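Local coordinates for hemin ABC transporter, periplasmic hemin-binding protein HutB (Vibrio cholerae, PDB 5KHL) that probably binds hemin in the periplasm and delivers it to an ABC transporter for uptake, at residues L31-E36 / D115-I120; Q37-V42 / S46-S51; N53-G58 / L69-T74; P172-G177 / G252-K257. All blocks are in the same frame, centred on the assembly; numbering follows the deposited sequence.

Interaction 1: L31-E36 / D115-I120; sequences LALGAE and DQIAQI
Leu-33 swings its CG away from its own carbonyl carbon and close to its backbone N (chi1 -66°), and the second torsion, 157°, carries CD1 out to the helix 107-120. On that helix Ile-117 keeps CG1 beside its backbone N (chi1 -63°), which leaves the short branch, CG2, anti to that N and facing the leucine. The two methyls, Leu-33 CD1 and Ile-117 CG2, meet at 3.6 Å, the side chains lying at a slant to one another. The longer arm leads away from Leu-33; the Ile-117 side chain also touches Ile-77 of strand 75-78 and Ile-101.

The same leucine methyl also rests on the next residue of the helix. Leu-33 CD1 comes to 3.8 Å from the backbone N of Ala-118 and to 4.2 Å from its CB, so it settles over the peptide between Ile-117 and Ala-118, where the small alanine lets it approach the backbone.

Leu-33 stands where helix 24-32 stops, the first residue to leave helical angles. Gly-34, with positive phi, is the C-prime residue of a Schellman motif: Gly-34 N bonds to Leu-31 O at 2.8 Å, and Ala-35 N reaches back to Ile-30 O. His-126 and Leu-130 of helix 125-143 close over Leu-33 as well, tying the end of helix 24-32 into the hydrophobic layer on one side of the parallel sheet.

The contact is thus carried by methyls and one backbone amide in van der Waals touch, a small greasy patch held by fit and by exclusion of water, without a directional bond between its two segments.

Interaction 2: Q37-V42 / S46-S51; sequences QQLVAV and SEVPSS
Val-42 and Val-48 meet tip to tip, CG1 of Val-42 standing 3.6 Å from CG1 of Val-48. The same Val-48 methyl is approached more loosely by Leu-39, whose CD1 lies 4.2 Å from Val-48 CG1, so one methyl of Val-48 faces two side chains of strand 39-42, which reach it from the same side. Beside this, Val-42 presents its stem to Ser-46: Val-42 CB is 3.6 Å from Ser-46 CB, and Val-42 CG2 is 3.8 Å from that same serine carbon.

Val-48 turns CG1 anti to its carbonyl carbon (chi1 -65°), and Val-42 does likewise with its own CG1 (chi1 -49°); the matching choice aims the two methyls at each other. The serine uses its methylene for packing and its hydroxyl for something else: Ser-46 OG is hydrogen-bonded to Asp-43 OD1 and to Thr-27 OG1, two partners that fix its rotation and link the turn to helix 24-32. Leu-39 is backed by Ile-30 and Leu-31 of that helix, and Val-48 leans on Thr-27.

The chain here leaves the edge strand of the N-terminal parallel sheet, reverses through residues 43-45 and doubles back alongside it, with helix 24-32 packed against both arms through Leu-39 and Val-48. Chemically the work is divided: apolar carbons close the bend on the strand side, while the one buried hydroxyl has its polar needs met by the aspartate and threonine.

Interaction 3: N53-G58 / L69-T74; sequences NLPTVG and LTLEPT
Leu-71, the residue that meets Pro-55 and Val-57 across this contact, is carried on a type I turn closed by the hydrogen bond from Glu-72 N to Leu-69 O, 3.0 Å long. The turn follows helix 65-69 directly, and Thr-70 OG1 bonds back to Gly-67 O. Glu-72 then takes positive phi as the chain leaves helical angles, and Leu-71 is left standing out from the bend toward 53-58.

Its CG lies anti to the carbonyl carbon and beside the backbone N; this chi1 of -68° brings CG toward 53-58, and the branch there offers one methyl to each partner. CD2 of Leu-71 comes to 4.0 Å from CG of Pro-55, the outer corner of the ring, with the two side chains slipping past one another in opposite directions. CD1 of Leu-71 is 4.1 Å from CG2 of Val-57 and meets it at an angle.

The two segments lie before and after helix 65-69, within the beta-alpha-beta crossover from strand 39-42 to strand 75-78 in the N-terminal parallel sheet. Beneath the leucine lie Ala-41 of the edge strand and Val-20 of its neighbour; Pro-55 also rests on Ala-41, whereas Val-57 touches both. Where Pro-55 faces Val-42, a backbone hydrogen bond fastens 53-58 along that edge strand.

Val-57 is modelled with a chi1 of 132°, off the staggered positions, so its branches may be less surely placed. Past it, Gly-58 turns the chain with positive phi and is joined by a backbone bond to Val-44.

Interaction 4: P172-G177 / G252-K257; sequences PDTIIG and GGLGLK
This is apolar packing near the junction of the two lobes: Thr-174 and Ile-175 on helix 171-178 of the C-terminal lobe receive Leu-254, which sits in the glycine-rich run just ahead of the last helix, 256-269. Leu-254 sets its CG anti to the backbone N (chi1 -172°), extending both methyls to the helix. Its CD1 does most of the touching, lying 3.9 Å from Thr-174 CG2 and 3.9 Å from Ile-175 CG1, while Leu-254 CD2 adds a second approach to Thr-174 CG2 at 4.0 Å. One methyl therefore straddles two successive residues of the helix.

Thr-174 shows its methyl to the leucine and keeps its hydroxyl for Ser-105 O, to which OG1 is hydrogen-bonded. Pro-107, at the start of helix 107-120 in the N-terminal lobe, also touches both Thr-174 and Leu-254.

The run carrying Leu-254 is shaped by its glycines. The peptide between Gly-252 and Gly-253 is cis, and Gly-255 takes the N-cap position, its N bonded to Ser-258 OG. Helix 256-269 starts on the carboxylate of Glu-28 from helix 24-32, which accepts hydrogen bonds from the backbone N of Leu-256 and of Lys-257; the helix N-terminus would probably favour the charged form of the acid. Carbon-to-carbon touch thus governs the leucine itself, while polar bonds at the following residues hold the start of helix 256-269.

How the interactions relate
Interactions 1, 2 and 3 all belong to the N-terminal lobe, around its parallel sheet. Interactions 1 and 2 lie about 13 Å apart between centres and touch through Leu-31 CD1 and Leu-39 CD1 at 3.8 Å; helix 24-32 is followed, after a short connection, by strand 39-42. Interaction 3 follows interaction 2 along the chain, about 10 Å away between centres, beside the same edge strand, to which 53-58 is probably bonded through Val-42 N and Pro-55 O. Residues 115-120 close last among these three. Interaction 4 comes later and joins the lobes, touching interaction 1 where Ala-32 CB meets Leu-256 CD1 at 3.5 Å. Helix 125-143 spans the lobes, as in other iron-complex and B12-type periplasmic binding proteins, where ligand probably sits between them.

Interaction 1: L31-E36 / D115-I120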
loop_
_atom_site.group_PDB
_atom_site.type_symbol
_atom_site.label_atom_id
_atom_site.label_comp_id
_atom_site.label_asym_id
_atom_site.label_seq_id
_atom_site.Cartn_x
_atom_site.Cartn_y
_atom_site.Cartn_z
ATOM N N LEU A 31 -4.831 5.909 -13.214
ATOM C CA LEU A 31 -3.767 6.599 -13.929
ATOM C C LEU A 31 -2.995 5.632 -14.842
ATOM O O LEU A 31 -2.745 5.943 -16.005
ATOM C CB LEU A 31 -2.816 7.285 -12.935
ATOM C CG LEU A 31 -3.076 8.728 -12.473
ATOM C CD1 LEU A 31 -4.522 8.966 -12.090
ATOM C CD2 LEU A 31 -2.161 9.096 -11.300
ATOM N N ALA A 32 -2.638 4.454 -14.329
ATOM C CA ALA A 32 -1.809 3.508 -15.096
ATOM C C ALA A 32 -2.513 3.069 -16.354
ATOM O O ALA A 32 -1.878 2.791 -17.360
ATOM C CB ALA A 32 -1.440 2.294 -14.257
ATOM N N LEU A 33 -3.838 3.010 -16.290
ATOM C CA LEU A 33 -4.644 2.563 -17.429
ATOM C C LEU A 33 -4.974 3.740 -18.354
ATOM O O LEU A 33 -5.761 3.614 -19.294
ATOM C CB LEU A 33 -5.917 1.877 -16.926
ATOM C CG LEU A 33 -5.695 0.564 -16.166
ATOM C CD1 LEU A 33 -6.849 0.211 -15.229
ATOM C CD2 LEU A 33 -5.451 -0.562 -17.144
ATOM N N GLY A 34 -4.367 4.888 -18.066
ATOM C CA GLY A 34 -4.521 6.073 -18.885
ATOM C C GLY A 34 -5.840 6.804 -18.742
ATOM O O GLY A 34 -6.187 7.613 -19.602
ATOM N N ALA A 35 -6.566 6.561 -17.654
ATOM C CA ALA A 35 -7.920 7.109 -17.537
ATOM C C ALA A 35 -8.036 8.245 -16.530
ATOM O O ALA A 35 -9.086 8.415 -15.917
ATOM C CB ALA A 35 -8.914 6.002 -17.177
ATOM N N GLU A 36 -6.980 9.037 -16.364
ATOM C CA GLU A 36 -7.036 10.136 -15.397
ATOM C C GLU A 36 -8.067 11.221 -15.748
ATOM O O GLU A 36 -8.552 11.902 -14.872
ATOM C CB GLU A 36 -5.654 10.781 -15.221
ATOM C CG GLU A 36 -4.942 11.103 -16.509
ATOM C CD GLU A 36 -3.662 11.889 -16.279
ATOM O OE1 GLU A 36 -3.473 12.411 -15.161
ATOM O OE2 GLU A 36 -2.844 11.987 -17.221
ATOM N N ASP A 115 -8.260 -5.651 -13.168
ATOM C CA ASP A 115 -9.428 -6.073 -13.948
ATOM C C ASP A 115 -10.660 -5.266 -13.566
ATOM O O ASP A 115 -11.405 -4.821 -14.437
ATOM C CB ASP A 115 -9.729 -7.569 -13.754
ATOM C CG ASP A 115 -8.840 -8.465 -14.566
ATOM O OD1 ASP A 115 -8.727 -9.636 -14.169
ATOM O OD2 ASP A 115 -8.266 -8.023 -15.585
ATOM N N GLN A 116 -10.867 -5.099 -12.257
ATOM C CA GLN A 116 -12.062 -4.427 -11.739
ATOM C C GLN A 116 -12.122 -2.987 -12.219
ATOM O O GLN A 116 -13.170 -2.525 -12.638
ATOM C CB GLN A 116 -12.102 -4.476 -10.211
ATOM C CG GLN A 116 -12.571 -5.827 -9.642
ATOM C CD GLN A 116 -12.249 -5.980 -8.163
ATOM O OE1 GLN A 116 -11.203 -5.538 -7.694
ATOM N NE2 GLN A 116 -13.154 -6.605 -7.425
ATOM N N ILE A 117 -10.976 -2.311 -12.204
ATOM C CA ILE A 117 -10.878 -0.920 -12.655
ATOM C C ILE A 117 -10.971 -0.764 -14.171
ATOM O O ILE A 117 -11.698 0.103 -14.668
ATOM C CB ILE A 117 -9.546 -0.260 -12.191
ATOM C CG1 ILE A 117 -9.467 -0.178 -10.662
ATOM C CG2 ILE A 117 -9.379 1.107 -12.836
ATOM C CD1 ILE A 117 -10.809 0.022 -9.989
ATOM N N ALA A 118 -10.214 -1.586 -14.898
ATOM C CA ALA A 118 -10.225 -1.579 -16.367
ATOM C C ALA A 118 -11.643 -1.715 -16.911
ATOM O O ALA A 118 -12.010 -1.084 -17.912
ATOM C CB ALA A 118 -9.344 -2.703 -16.916
ATOM N N GLN A 119 -12.434 -2.543 -16.239
ATOM C CA GLN A 119 -13.838 -2.729 -16.585
ATOM C C GLN A 119 -14.696 -1.461 -16.353
ATOM O O GLN A 119 -15.462 -1.050 -17.226
ATOM C CB GLN A 119 -14.409 -3.901 -15.782
ATOM C CG GLN A 119 -15.775 -4.366 -16.241
ATOM C CD GLN A 119 -16.491 -5.197 -15.193
ATOM O OE1 GLN A 119 -17.557 -5.764 -15.450
ATOM N NE2 GLN A 119 -15.909 -5.266 -13.998
ATOM N N ILE A 120 -14.566 -0.848 -15.179
ATOM C CA ILE A 120 -15.348 0.339 -14.836
ATOM C C ILE A 120 -14.983 1.505 -15.742
ATOM O O ILE A 120 -15.864 2.214 -16.236
ATOM C CB ILE A 120 -15.147 0.757 -13.371
ATOM C CG1 ILE A 120 -15.533 -0.387 -12.424
ATOM C CG2 ILE A 120 -15.961 2.017 -13.054
ATOM C CD1 ILE A 120 -14.781 -0.370 -11.085
#

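Interaction 2: Q37-V42 / S46-S51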
loop_
_atom_site.group_PDB
_atom_site.type_symbol
_atom_site.label_atom_id
_atom_site.label_comp_id
_atom_site.label_asym_id
_atom_site.label_seq_id
_atom_site.Cartn_x
_atom_site.Cartn_y
_atom_site.Cartn_z
ATOM N N GLN A 37 -8.425 11.364 -17.020
ATOM C CA GLN A 37 -9.391 12.398 -17.427
ATOM C C GLN A 37 -10.795 12.083 -16.911
ATOM O O GLN A 37 -11.678 12.936 -16.951
ATOM C CB GLN A 37 -9.413 12.560 -18.956
ATOM C CG GLN A 37 -9.852 11.315 -19.719
ATOM C CD GLN A 37 -8.802 10.202 -19.709
ATOM O OE1 GLN A 37 -7.656 10.421 -19.310
ATOM N NE2 GLN A 37 -9.195 9.001 -20.144
ATOM N N GLN A 38 -10.986 10.858 -16.420
ATOM C CA GLN A 38 -12.269 10.417 -15.872
ATOM C C GLN A 38 -12.451 10.769 -14.395
ATOM O O GLN A 38 -13.574 10.794 -13.895
ATOM C CB GLN A 38 -12.423 8.908 -16.062
ATOM C CG GLN A 38 -12.385 8.480 -17.512
ATOM C CD GLN A 38 -12.659 6.995 -17.681
ATOM O OE1 GLN A 38 -13.220 6.353 -16.793
ATOM N NE2 GLN A 38 -12.261 6.444 -18.821
ATOM N N LEU A 39 -11.344 11.021 -13.699
ATOM C CA LEU A 39 -11.388 11.443 -12.308
ATOM C C LEU A 39 -11.986 12.849 -12.191
ATOM O O LEU A 39 -11.649 13.740 -12.965
ATOM C CB LEU A 39 -9.989 11.427 -11.677
ATOM C CG LEU A 39 -9.298 10.096 -11.376
ATOM C CD1 LEU A 39 -7.847 10.351 -11.020
ATOM C CD2 LEU A 39 -9.992 9.400 -10.238
ATOM N N VAL A 40 -12.880 13.017 -11.222
ATOM C CA VAL A 40 -13.369 14.335 -10.831
ATOM C C VAL A 40 -12.906 14.673 -9.426
ATOM O O VAL A 40 -12.939 15.818 -9.028
ATOM C CB VAL A 40 -14.906 14.430 -10.877
ATOM C CG1 VAL A 40 -15.392 14.241 -12.293
ATOM C CG2 VAL A 40 -15.541 13.413 -9.931
ATOM N N ALA A 41 -12.465 13.664 -8.683
ATOM C CA ALA A 41 -12.015 13.858 -7.309
ATOM C C ALA A 41 -11.327 12.603 -6.794
ATOM O O ALA A 41 -11.603 11.512 -7.246
ATOM C CB ALA A 41 -13.191 14.220 -6.415
ATOM N N VAL A 42 -10.449 12.775 -5.819
ATOM C CA VAL A 42 -9.691 11.684 -5.228
ATOM C C VAL A 42 -9.741 11.831 -3.715
ATOM O O VAL A 42 -10.231 12.826 -3.209
ATOM C CB VAL A 42 -8.219 11.673 -5.702
ATOM C CG1 VAL A 42 -8.153 11.787 -7.203
ATOM C CG2 VAL A 42 -7.426 12.810 -5.070
ATOM N N SER A 46 -4.657 9.655 -2.047
ATOM C CA SER A 46 -4.369 9.500 -3.472
ATOM C C SER A 46 -3.394 10.546 -3.946
ATOM O O SER A 46 -3.391 11.658 -3.451
ATOM C CB SER A 46 -5.642 9.581 -4.316
ATOM O OG SER A 46 -6.376 8.378 -4.257
ATOM N N GLU A 47 -2.559 10.173 -4.908
ATOM C CA GLU A 47 -1.630 11.111 -5.520
ATOM C C GLU A 47 -1.919 11.281 -6.999
ATOM O O GLU A 47 -2.069 10.309 -7.746
ATOM C CB GLU A 47 -0.196 10.667 -5.298
ATOM C CG GLU A 47 0.290 11.077 -3.930
ATOM C CD GLU A 47 1.216 10.054 -3.325
ATOM O OE1 GLU A 47 2.128 10.494 -2.598
ATOM O OE2 GLU A 47 1.039 8.830 -3.571
ATOM N N VAL A 48 -2.023 12.543 -7.393
ATOM C CA VAL A 48 -2.422 12.926 -8.725
ATOM C C VAL A 48 -1.593 14.145 -9.048
ATOM O O VAL A 48 -1.090 14.807 -8.141
ATOM C CB VAL A 48 -3.949 13.230 -8.820
ATOM C CG1 VAL A 48 -4.781 11.952 -8.555
ATOM C CG2 VAL A 48 -4.340 14.361 -7.876
ATOM N N PRO A 49 -1.401 14.432 -10.337
ATOM C CA PRO A 49 -0.569 15.605 -10.644
ATOM C C PRO A 49 -1.264 16.912 -10.278
ATOM O O PRO A 49 -2.470 17.060 -10.480
ATOM C CB PRO A 49 -0.350 15.502 -12.154
ATOM C CG PRO A 49 -1.464 14.643 -12.654
ATOM C CD PRO A 49 -1.838 13.708 -11.541
ATOM N N SER A 50 -0.489 17.839 -9.723
ATOM C CA SER A 50 -0.974 19.161 -9.329
ATOM C C SER A 50 -1.817 19.780 -10.427
ATOM O O SER A 50 -2.851 20.371 -10.164
ATOM C CB SER A 50 0.199 20.081 -9.005
ATOM O OG SER A 50 1.055 19.497 -8.045
ATOM N N SER A 51 -1.374 19.591 -11.661
ATOM C CA SER A 51 -2.015 20.162 -12.840
ATOM C C SER A 51 -3.518 19.871 -12.976
ATOM O O SER A 51 -4.258 20.652 -13.575
ATOM C CB SER A 51 -1.283 19.669 -14.098
ATOM O OG SER A 51 -0.417 18.586 -13.802
#

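Interaction 3: N53-G58 / L69-T74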
loop_
_atom_site.group_PDB
_atom_site.type_symbol
_atom_site.label_atom_id
_atom_site.label_comp_id
_atom_site.label_asym_id
_atom_site.label_seq_id
_atom_site.Cartn_x
_atom_site.Cartn_y
_atom_site.Cartn_z
ATOM N N ASN A 53 -5.859 19.806 -10.803
ATOM C CA ASN A 53 -6.704 20.577 -9.896
ATOM C C ASN A 53 -7.867 19.741 -9.338
ATOM O O ASN A 53 -8.994 20.230 -9.210
ATOM C CB ASN A 53 -7.232 21.839 -10.599
ATOM C CG ASN A 53 -6.120 22.838 -10.940
ATOM O OD1 ASN A 53 -5.067 22.854 -10.309
ATOM N ND2 ASN A 53 -6.360 23.678 -11.944
ATOM N N LEU A 54 -7.597 18.476 -9.015
ATOM C CA LEU A 54 -8.661 17.604 -8.529
ATOM C C LEU A 54 -8.996 17.929 -7.077
ATOM O O LEU A 54 -8.115 18.087 -6.259
ATOM C CB LEU A 54 -8.278 16.135 -8.670
ATOM C CG LEU A 54 -8.319 15.515 -10.075
ATOM C CD1 LEU A 54 -7.651 14.145 -10.067
ATOM C CD2 LEU A 54 -9.752 15.388 -10.581
ATOM N N PRO A 55 -10.284 18.057 -6.762
ATOM C CA PRO A 55 -10.681 18.216 -5.364
ATOM C C PRO A 55 -10.447 16.932 -4.575
ATOM O O PRO A 55 -10.466 15.820 -5.157
ATOM C CB PRO A 55 -12.171 18.540 -5.456
ATOM C CG PRO A 55 -12.610 17.940 -6.725
ATOM C CD PRO A 55 -11.448 18.059 -7.669
ATOM N N THR A 56 -10.196 17.090 -3.276
ATOM C CA THR A 56 -10.089 15.944 -2.397
ATOM C C THR A 56 -11.443 15.727 -1.789
ATOM O O THR A 56 -12.363 16.503 -1.988
ATOM C CB THR A 56 -9.038 16.097 -1.292
ATOM O OG1 THR A 56 -9.149 17.381 -0.668
ATOM C CG2 THR A 56 -7.656 15.933 -1.879
ATOM N N VAL A 57 -11.558 14.665 -1.029
ATOM C CA VAL A 57 -12.855 14.141 -0.726
ATOM C C VAL A 57 -12.725 13.627 0.698
ATOM O O VAL A 57 -13.680 13.182 1.327
ATOM C CB VAL A 57 -13.238 13.106 -1.829
ATOM C CG1 VAL A 57 -13.754 11.795 -1.282
ATOM C CG2 VAL A 57 -14.168 13.737 -2.873
ATOM N N GLY A 58 -11.517 13.804 1.221
ATOM C CA GLY A 58 -11.238 13.505 2.601
ATOM C C GLY A 58 -10.850 12.044 2.749
ATOM O O GLY A 58 -10.239 11.449 1.867
ATOM N N LEU A 69 -22.018 14.621 -3.801
ATOM C CA LEU A 69 -23.113 14.824 -4.734
ATOM C C LEU A 69 -22.933 16.084 -5.567
ATOM O O LEU A 69 -23.348 16.123 -6.723
ATOM C CB LEU A 69 -24.446 14.872 -3.982
ATOM C CG LEU A 69 -25.103 13.509 -3.762
ATOM C CD1 LEU A 69 -26.147 13.574 -2.654
ATOM C CD2 LEU A 69 -25.721 13.039 -5.065
ATOM N N THR A 70 -22.298 17.105 -4.997
ATOM C CA THR A 70 -22.085 18.359 -5.730
ATOM C C THR A 70 -21.121 18.167 -6.903
ATOM O O THR A 70 -21.048 19.011 -7.798
ATOM C CB THR A 70 -21.537 19.472 -4.824
ATOM O OG1 THR A 70 -20.206 19.136 -4.417
ATOM C CG2 THR A 70 -22.400 19.626 -3.599
ATOM N N LEU A 71 -20.376 17.063 -6.883
ATOM C CA LEU A 71 -19.455 16.722 -7.964
ATOM C C LEU A 71 -20.140 16.036 -9.131
ATOM O O LEU A 71 -19.492 15.735 -10.125
ATOM C CB LEU A 71 -18.348 15.807 -7.463
ATOM C CG LEU A 71 -17.349 16.412 -6.497
ATOM C CD1 LEU A 71 -16.501 15.293 -5.930
ATOM C CD2 LEU A 71 -16.500 17.444 -7.229
ATOM N N GLU A 72 -21.440 15.790 -8.991
ATOM C CA GLU A 72 -22.226 15.060 -9.986
ATOM C C GLU A 72 -21.441 13.875 -10.527
ATOM O O GLU A 72 -21.266 13.746 -11.745
ATOM C CB GLU A 72 -22.647 15.990 -11.128
ATOM C CG GLU A 72 -23.500 17.197 -10.685
ATOM C CD GLU A 72 -23.803 18.172 -11.819
ATOM O OE1 GLU A 72 -24.847 18.019 -12.485
ATOM O OE2 GLU A 72 -22.992 19.093 -12.045
ATOM N N PRO A 73 -20.939 13.016 -9.622
ATOM C CA PRO A 73 -20.118 11.907 -10.090
ATOM C C PRO A 73 -21.002 10.815 -10.680
ATOM O O PRO A 73 -22.217 10.845 -10.489
ATOM C CB PRO A 73 -19.420 11.435 -8.811
ATOM C CG PRO A 73 -20.429 11.670 -7.768
ATOM C CD PRO A 73 -21.208 12.904 -8.175
ATOM N N THR A 74 -20.405 9.873 -11.400
ATOM C CA THR A 74 -21.135 8.716 -11.899
ATOM C C THR A 74 -20.687 7.456 -11.170
ATOM O O THR A 74 -21.428 6.473 -11.073
ATOM C CB THR A 74 -20.929 8.551 -13.390
ATOM O OG1 THR A 74 -19.540 8.307 -13.641
ATOM C CG2 THR A 74 -21.343 9.832 -14.097
#

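Interaction 4: P172-G177 / G252-K257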
loop_
_atom_site.group_PDB
_atom_site.type_symbol
_atom_site.label_atom_id
_atom_site.label_comp_id
_atom_site.label_asym_id
_atom_site.label_seq_id
_atom_site.Cartn_x
_atom_site.Cartn_y
_atom_site.Cartn_z
ATOM N N PRO A 172 3.110 -5.140 3.774
ATOM C CA PRO A 172 4.543 -5.251 4.058
ATOM C C PRO A 172 5.052 -6.695 4.091
ATOM O O PRO A 172 6.183 -6.926 3.700
ATOM C CB PRO A 172 4.672 -4.589 5.430
ATOM C CG PRO A 172 3.584 -3.637 5.460
ATOM C CD PRO A 172 2.442 -4.324 4.797
ATOM N N ASP A 173 4.236 -7.652 4.513
ATOM C CA ASP A 173 4.655 -9.047 4.419
ATOM C C ASP A 173 4.858 -9.519 2.982
ATOM O O ASP A 173 5.837 -10.202 2.685
ATOM C CB ASP A 173 3.656 -9.976 5.095
ATOM C CG ASP A 173 4.036 -11.429 4.922
ATOM O OD1 ASP A 173 3.311 -12.167 4.229
ATOM O OD2 ASP A 173 5.097 -11.803 5.449
ATOM N N THR A 174 3.930 -9.174 2.097
ATOM C CA THR A 174 4.016 -9.599 0.705
ATOM C C THR A 174 5.270 -9.010 0.039
ATOM O O THR A 174 5.983 -9.695 -0.720
ATOM C CB THR A 174 2.759 -9.174 -0.068
ATOM O OG1 THR A 174 1.609 -9.781 0.517
ATOM C CG2 THR A 174 2.830 -9.550 -1.529
ATOM N N ILE A 175 5.557 -7.751 0.362
ATOM C CA ILE A 175 6.685 -7.042 -0.228
ATOM C C ILE A 175 8.016 -7.676 0.183
ATOM O O ILE A 175 8.917 -7.814 -0.640
ATOM C CB ILE A 175 6.644 -5.536 0.145
ATOM C CG1 ILE A 175 5.545 -4.853 -0.676
ATOM C CG2 ILE A 175 8.015 -4.841 -0.049
ATOM C CD1 ILE A 175 5.208 -3.442 -0.183
ATOM N N ILE A 176 8.123 -8.063 1.449
ATOM C CA ILE A 176 9.289 -8.774 1.960
ATOM C C ILE A 176 9.513 -10.126 1.229
ATOM O O ILE A 176 10.647 -10.472 0.875
ATOM C CB ILE A 176 9.153 -9.005 3.484
ATOM C CG1 ILE A 176 9.303 -7.686 4.225
ATOM C CG2 ILE A 176 10.207 -9.966 4.002
ATOM C CD1 ILE A 176 8.833 -7.760 5.676
ATOM N N GLY A 177 8.440 -10.878 1.000
ATOM C CA GLY A 177 8.538 -12.109 0.231
ATOM C C GLY A 177 9.007 -11.828 -1.187
ATOM O O GLY A 177 9.890 -12.506 -1.695
ATOM N N GLY A 252 -4.108 -0.003 0.415
ATOM C CA GLY A 252 -5.045 -0.333 -0.637
ATOM C C GLY A 252 -5.280 -1.704 -1.286
ATOM O O GLY A 252 -6.336 -1.836 -1.903
ATOM N N GLY A 253 -4.390 -2.705 -1.240
ATOM C CA GLY A 253 -3.066 -2.715 -0.651
ATOM C C GLY A 253 -1.868 -2.949 -1.578
ATOM O O GLY A 253 -1.089 -2.013 -1.764
ATOM N N LEU A 254 -1.664 -4.151 -2.136
ATOM C CA LEU A 254 -0.455 -4.359 -2.979
ATOM C C LEU A 254 -0.636 -3.778 -4.369
ATOM O O LEU A 254 -1.505 -4.195 -5.121
ATOM C CB LEU A 254 -0.057 -5.831 -3.108
ATOM C CG LEU A 254 1.306 -6.070 -3.817
ATOM C CD1 LEU A 254 2.512 -5.938 -2.876
ATOM C CD2 LEU A 254 1.370 -7.409 -4.573
ATOM N N GLY A 255 0.201 -2.814 -4.716
ATOM C CA GLY A 255 0.011 -2.081 -5.953
ATOM C C GLY A 255 1.282 -1.837 -6.742
ATOM O O GLY A 255 2.300 -2.494 -6.514
ATOM N N LEU A 256 1.212 -0.887 -7.674
ATOM C CA LEU A 256 2.322 -0.603 -8.573
ATOM C C LEU A 256 3.487 0.028 -7.823
ATOM O O LEU A 256 4.657 -0.322 -8.052
ATOM C CB LEU A 256 1.866 0.306 -9.706
ATOM C CG LEU A 256 0.639 -0.193 -10.475
ATOM C CD1 LEU A 256 0.366 0.714 -11.664
ATOM C CD2 LEU A 256 0.810 -1.647 -10.934
ATOM N N LYS A 257 3.157 0.952 -6.923
ATOM C CA LYS A 257 4.133 1.548 -6.011
ATOM C C LYS A 257 4.796 0.494 -5.108
ATOM O O LYS A 257 5.994 0.561 -4.852
ATOM C CB LYS A 257 3.461 2.627 -5.153
ATOM C CG LYS A 257 4.427 3.547 -4.418
ATOM C CD LYS A 257 5.243 4.401 -5.389
ATOM C CE LYS A 257 6.655 4.676 -4.851
ATOM N NZ LYS A 257 6.645 5.424 -3.570
#